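Local atomic coordinates of Peptide/nickel transport system substrate-binding protein (Listeria monocytogenes serotype 1/2a, PDB entry 5KZT), a protein that binds peptides and probably serves as the extracellular substrate-binding component of an oligopeptide transport system. Residues T434-D442 and N452-N460. Residues are numbered along the deposited sequence; the frame is centred on the assembly and turned at random.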
loop_
_atom_site.group_PDB
_atom_site.type_symbol
_atom_site.label_atom_id
_atom_site.label_comp_id
_atom_site.label_asym_id
_atom_site.label_seq_id
_atom_site.Cartn_x
_atom_site.Cartn_y
_atom_site.Cartn_z
ATOM N N THR A 434 -9.545 -3.578 4.966
ATOM C CA THR A 434 -8.470 -2.944 4.207
ATOM C C THR A 434 -8.133 -3.732 2.924
ATOM O O THR A 434 -7.854 -3.132 1.885
ATOM C CB THR A 434 -7.208 -2.657 5.052
ATOM O OG1 THR A 434 -6.305 -1.832 4.286
ATOM C CG2 THR A 434 -6.503 -3.939 5.515
ATOM N N PHE A 435 -8.221 -5.062 2.983
ATOM C CA PHE A 435 -8.041 -5.924 1.804
ATOM C C PHE A 435 -9.338 -6.140 1.011
ATOM O O PHE A 435 -9.366 -6.009 -0.226
ATOM C CB PHE A 435 -7.490 -7.291 2.234
ATOM C CG PHE A 435 -6.074 -7.232 2.774
ATOM C CD1 PHE A 435 -4.992 -7.371 1.919
ATOM C CD2 PHE A 435 -5.833 -7.039 4.132
ATOM C CE1 PHE A 435 -3.696 -7.300 2.413
ATOM C CE2 PHE A 435 -4.543 -6.951 4.622
ATOM C CZ PHE A 435 -3.473 -7.081 3.751
ATOM N N LEU A 436 -10.403 -6.477 1.714
ATOM C CA LEU A 436 -11.630 -6.911 1.035
ATOM C C LEU A 436 -12.304 -5.785 0.248
ATOM O O LEU A 436 -12.841 -6.025 -0.833
ATOM C CB LEU A 436 -12.601 -7.528 2.040
ATOM C CG LEU A 436 -12.121 -8.769 2.822
ATOM C CD1 LEU A 436 -13.027 -9.044 4.014
ATOM C CD2 LEU A 436 -12.045 -9.986 1.930
ATOM N N ASP A 437 -12.245 -4.559 0.773
ATOM C CA ASP A 437 -12.865 -3.420 0.126
ATOM C C ASP A 437 -12.310 -3.078 -1.260
ATOM O O ASP A 437 -12.968 -2.386 -2.032
ATOM C CB ASP A 437 -12.737 -2.176 0.998
ATOM C CG ASP A 437 -13.638 -2.205 2.202
ATOM O OD1 ASP A 437 -14.489 -3.115 2.353
ATOM O OD2 ASP A 437 -13.495 -1.290 3.020
ATOM N N LEU A 438 -11.117 -3.564 -1.583
ATOM C CA LEU A 438 -10.547 -3.316 -2.902
ATOM C C LEU A 438 -11.422 -3.783 -4.069
ATOM O O LEU A 438 -11.427 -3.163 -5.130
ATOM C CB LEU A 438 -9.195 -4.025 -3.013
ATOM C CG LEU A 438 -8.120 -3.646 -1.989
ATOM C CD1 LEU A 438 -6.858 -4.487 -2.201
ATOM C CD2 LEU A 438 -7.791 -2.167 -2.015
ATOM N N PHE A 439 -12.163 -4.869 -3.877
ATOM C CA PHE A 439 -12.784 -5.553 -5.015
ATOM C C PHE A 439 -14.299 -5.385 -5.114
ATOM O O PHE A 439 -14.963 -6.122 -5.840
ATOM C CB PHE A 439 -12.337 -7.013 -4.989
ATOM C CG PHE A 439 -10.836 -7.147 -5.038
ATOM C CD1 PHE A 439 -10.147 -6.807 -6.202
ATOM C CD2 PHE A 439 -10.114 -7.518 -3.906
ATOM C CE1 PHE A 439 -8.762 -6.878 -6.261
ATOM C CE2 PHE A 439 -8.718 -7.589 -3.960
ATOM C CZ PHE A 439 -8.046 -7.276 -5.139
ATOM N N VAL A 440 -14.825 -4.383 -4.404
ATOM C CA VAL A 440 -16.182 -3.922 -4.637
ATOM C C VAL A 440 -16.307 -3.386 -6.072
ATOM O O VAL A 440 -15.324 -2.925 -6.665
ATOM C CB VAL A 440 -16.652 -2.852 -3.604
ATOM C CG1 VAL A 440 -16.572 -3.414 -2.187
ATOM C CG2 VAL A 440 -15.853 -1.563 -3.734
ATOM N N THR A 441 -17.520 -3.481 -6.623
ATOM C CA THR A 441 -17.805 -3.066 -7.998
ATOM C C THR A 441 -17.363 -1.622 -8.211
ATOM O O THR A 441 -17.700 -0.746 -7.426
ATOM C CB THR A 441 -19.327 -3.233 -8.329
ATOM O OG1 THR A 441 -19.694 -4.615 -8.222
ATOM C CG2 THR A 441 -19.674 -2.734 -9.735
ATOM N N ASP A 442 -16.601 -1.394 -9.283
ATOM C CA ASP A 442 -16.146 -0.067 -9.684
ATOM C C ASP A 442 -15.225 0.622 -8.654
ATOM O O ASP A 442 -15.001 1.837 -8.742
ATOM C CB ASP A 442 -17.334 0.848 -10.057
ATOM C CG ASP A 442 -18.078 0.388 -11.300
ATOM O OD1 ASP A 442 -17.438 -0.086 -12.258
ATOM O OD2 ASP A 442 -19.322 0.527 -11.331
ATOM N N ASN A 452 -19.384 -8.496 -8.314
ATOM C CA ASN A 452 -20.299 -9.460 -7.704
ATOM C C ASN A 452 -21.146 -8.720 -6.663
ATOM O O ASN A 452 -20.621 -8.283 -5.646
ATOM C CB ASN A 452 -19.497 -10.597 -7.064
ATOM C CG ASN A 452 -20.391 -11.636 -6.411
ATOM O OD1 ASN A 452 -21.303 -11.282 -5.685
ATOM N ND2 ASN A 452 -20.149 -12.915 -6.686
ATOM N N LYS A 453 -22.454 -8.585 -6.917
ATOM C CA LYS A 453 -23.332 -7.818 -6.010
ATOM C C LYS A 453 -23.465 -8.396 -4.612
ATOM O O LYS A 453 -23.705 -7.649 -3.663
ATOM C CB LYS A 453 -24.726 -7.597 -6.610
ATOM C CG LYS A 453 -24.781 -6.761 -7.891
ATOM C CD LYS A 453 -23.895 -5.513 -7.918
ATOM C CE LYS A 453 -24.247 -4.465 -6.843
ATOM N NZ LYS A 453 -23.165 -3.456 -6.588
ATOM N N ASP A 454 -23.323 -9.710 -4.472
ATOM C CA ASP A 454 -23.355 -10.338 -3.145
ATOM C C ASP A 454 -22.118 -9.947 -2.330
ATOM O O ASP A 454 -22.200 -9.717 -1.116
ATOM C CB ASP A 454 -23.422 -11.869 -3.260
ATOM C CG ASP A 454 -24.691 -12.358 -3.937
ATOM O OD1 ASP A 454 -25.723 -11.653 -3.888
ATOM O OD2 ASP A 454 -24.643 -13.458 -4.530
ATOM N N TYR A 455 -20.976 -9.880 -3.007
ATOM C CA TYR A 455 -19.728 -9.412 -2.400
ATOM C C TYR A 455 -19.892 -7.962 -1.944
ATOM O O TYR A 455 -19.658 -7.681 -0.785
ATOM C CB TYR A 455 -18.567 -9.545 -3.378
ATOM C CG TYR A 455 -17.206 -9.268 -2.786
ATOM C CD1 TYR A 455 -16.540 -10.233 -2.049
ATOM C CD2 TYR A 455 -16.571 -8.041 -2.992
ATOM C CE1 TYR A 455 -15.273 -9.990 -1.523
ATOM C CE2 TYR A 455 -15.296 -7.794 -2.481
ATOM C CZ TYR A 455 -14.654 -8.774 -1.738
ATOM O OH TYR A 455 -13.400 -8.550 -1.190
ATOM N N ASP A 456 -20.368 -7.086 -2.837
ATOM C CA ASP A 456 -20.650 -5.667 -2.491
ATOM C C ASP A 456 -21.604 -5.528 -1.318
ATOM O O ASP A 456 -21.383 -4.697 -0.441
ATOM C CB ASP A 456 -21.264 -4.892 -3.665
ATOM C CG ASP A 456 -20.404 -4.903 -4.899
ATOM O OD1 ASP A 456 -19.174 -5.082 -4.789
ATOM O OD2 ASP A 456 -20.971 -4.755 -6.005
ATOM N N LYS A 457 -22.660 -6.334 -1.311
ATOM C CA LYS A 457 -23.664 -6.283 -0.251
ATOM C C LYS A 457 -23.065 -6.619 1.119
ATOM O O LYS A 457 -23.360 -5.943 2.122
ATOM C CB LYS A 457 -24.834 -7.213 -0.565
ATOM C CG LYS A 457 -25.952 -7.125 0.465
ATOM C CD LYS A 457 -27.330 -7.416 -0.125
ATOM C CE LYS A 457 -28.354 -6.350 0.261
ATOM N NZ LYS A 457 -28.515 -6.192 1.735
ATOM N N ILE A 458 -22.205 -7.634 1.151
ATOM C CA ILE A 458 -21.468 -7.957 2.376
ATOM C C ILE A 458 -20.636 -6.774 2.870
ATOM O O ILE A 458 -20.704 -6.418 4.043
ATOM C CB ILE A 458 -20.583 -9.220 2.214
ATOM C CG1 ILE A 458 -21.475 -10.463 2.304
ATOM C CG2 ILE A 458 -19.495 -9.261 3.284
ATOM C CD1 ILE A 458 -20.772 -11.784 2.084
ATOM N N LEU A 459 -19.856 -6.169 1.992
ATOM C CA LEU A 459 -18.919 -5.133 2.417
ATOM C C LEU A 459 -19.595 -3.767 2.620
ATOM O O LEU A 459 -19.200 -3.007 3.507
ATOM C CB LEU A 459 -17.725 -5.083 1.460
ATOM C CG LEU A 459 -16.941 -6.410 1.461
ATOM C CD1 LEU A 459 -15.830 -6.345 0.451
ATOM C CD2 LEU A 459 -16.368 -6.771 2.835
ATOM N N ASN A 460 -20.618 -3.474 1.820
ATOM C CA ASN A 460 -21.541 -2.375 2.103
ATOM C C ASN A 460 -22.626 -2.857 3.063
ATOM O O ASN A 460 -22.468 -2.793 4.286
ATOM C CB ASN A 460 -22.194 -1.882 0.819
ATOM C CG ASN A 460 -23.040 -0.649 1.041
ATOM O OD1 ASN A 460 -24.260 -0.672 0.855
ATOM N ND2 ASN A 460 -22.396 0.439 1.457
HETATM O O HOH W 1 -17.799 -6.951 -6.355
#
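Asp-456 OD2 is gripped from both segments: Thr-441 OG1 donates to it at 2.6 Å on the syn side, and Lys-453 NZ forms a salt bridge with it on the anti side. Bends at chi2 and chi3 curl the lysine chain back over the first turn of its helix to reach this oxygen. The other carboxylate oxygen, Asp-456 OD1, takes the backbone N-H of Thr-441 at 2.9 Å, the donor standing 35° out of the carboxylate plane. Held through both oxygens, the carboxylate is fixed in rotation, and the adjacent ammonium would be expected to favour its charged form. A water bridges the same junction, accepting from Asn-452 N and lying 2.8 Å from Asp-456 OD1 and 3.0 Å from Phe-439 O.

Next to Asp-456 in sequence, Tyr-455 reaches across to the backbone of Leu-436. With CG anti to the backbone N (chi1 -172°), its phenol extends to Leu-436, where OH donates to the backbone O at 2.6 Å, tilted 18° from the carbonyl plane. The ring edge meets Val-440 N in plane, and CE2 packs against Phe-439 CB at 4.0 Å. Leu-459 continues the apolar seam: its CD1 touches Leu-436 CB at 3.8 Å and also Val-440 CG1, while its CB lies beside Asp-437 OD1. Leu-484 of helix 471-487 packs on both Phe-439 and Tyr-455.

Asn-452 caps helix 453-459, OD1 accepting from Tyr-455 N at 3.0 Å, while its ND2 hydrogen-bonds to Asp-488 OD2. This is local packing of two nearby helical segments joined by an irregular loop in a family 5 solute-binding protein, in which segment 434-442 is pinned to an N-capped helix by an aspartate carboxylate and a tyrosine hydroxyl.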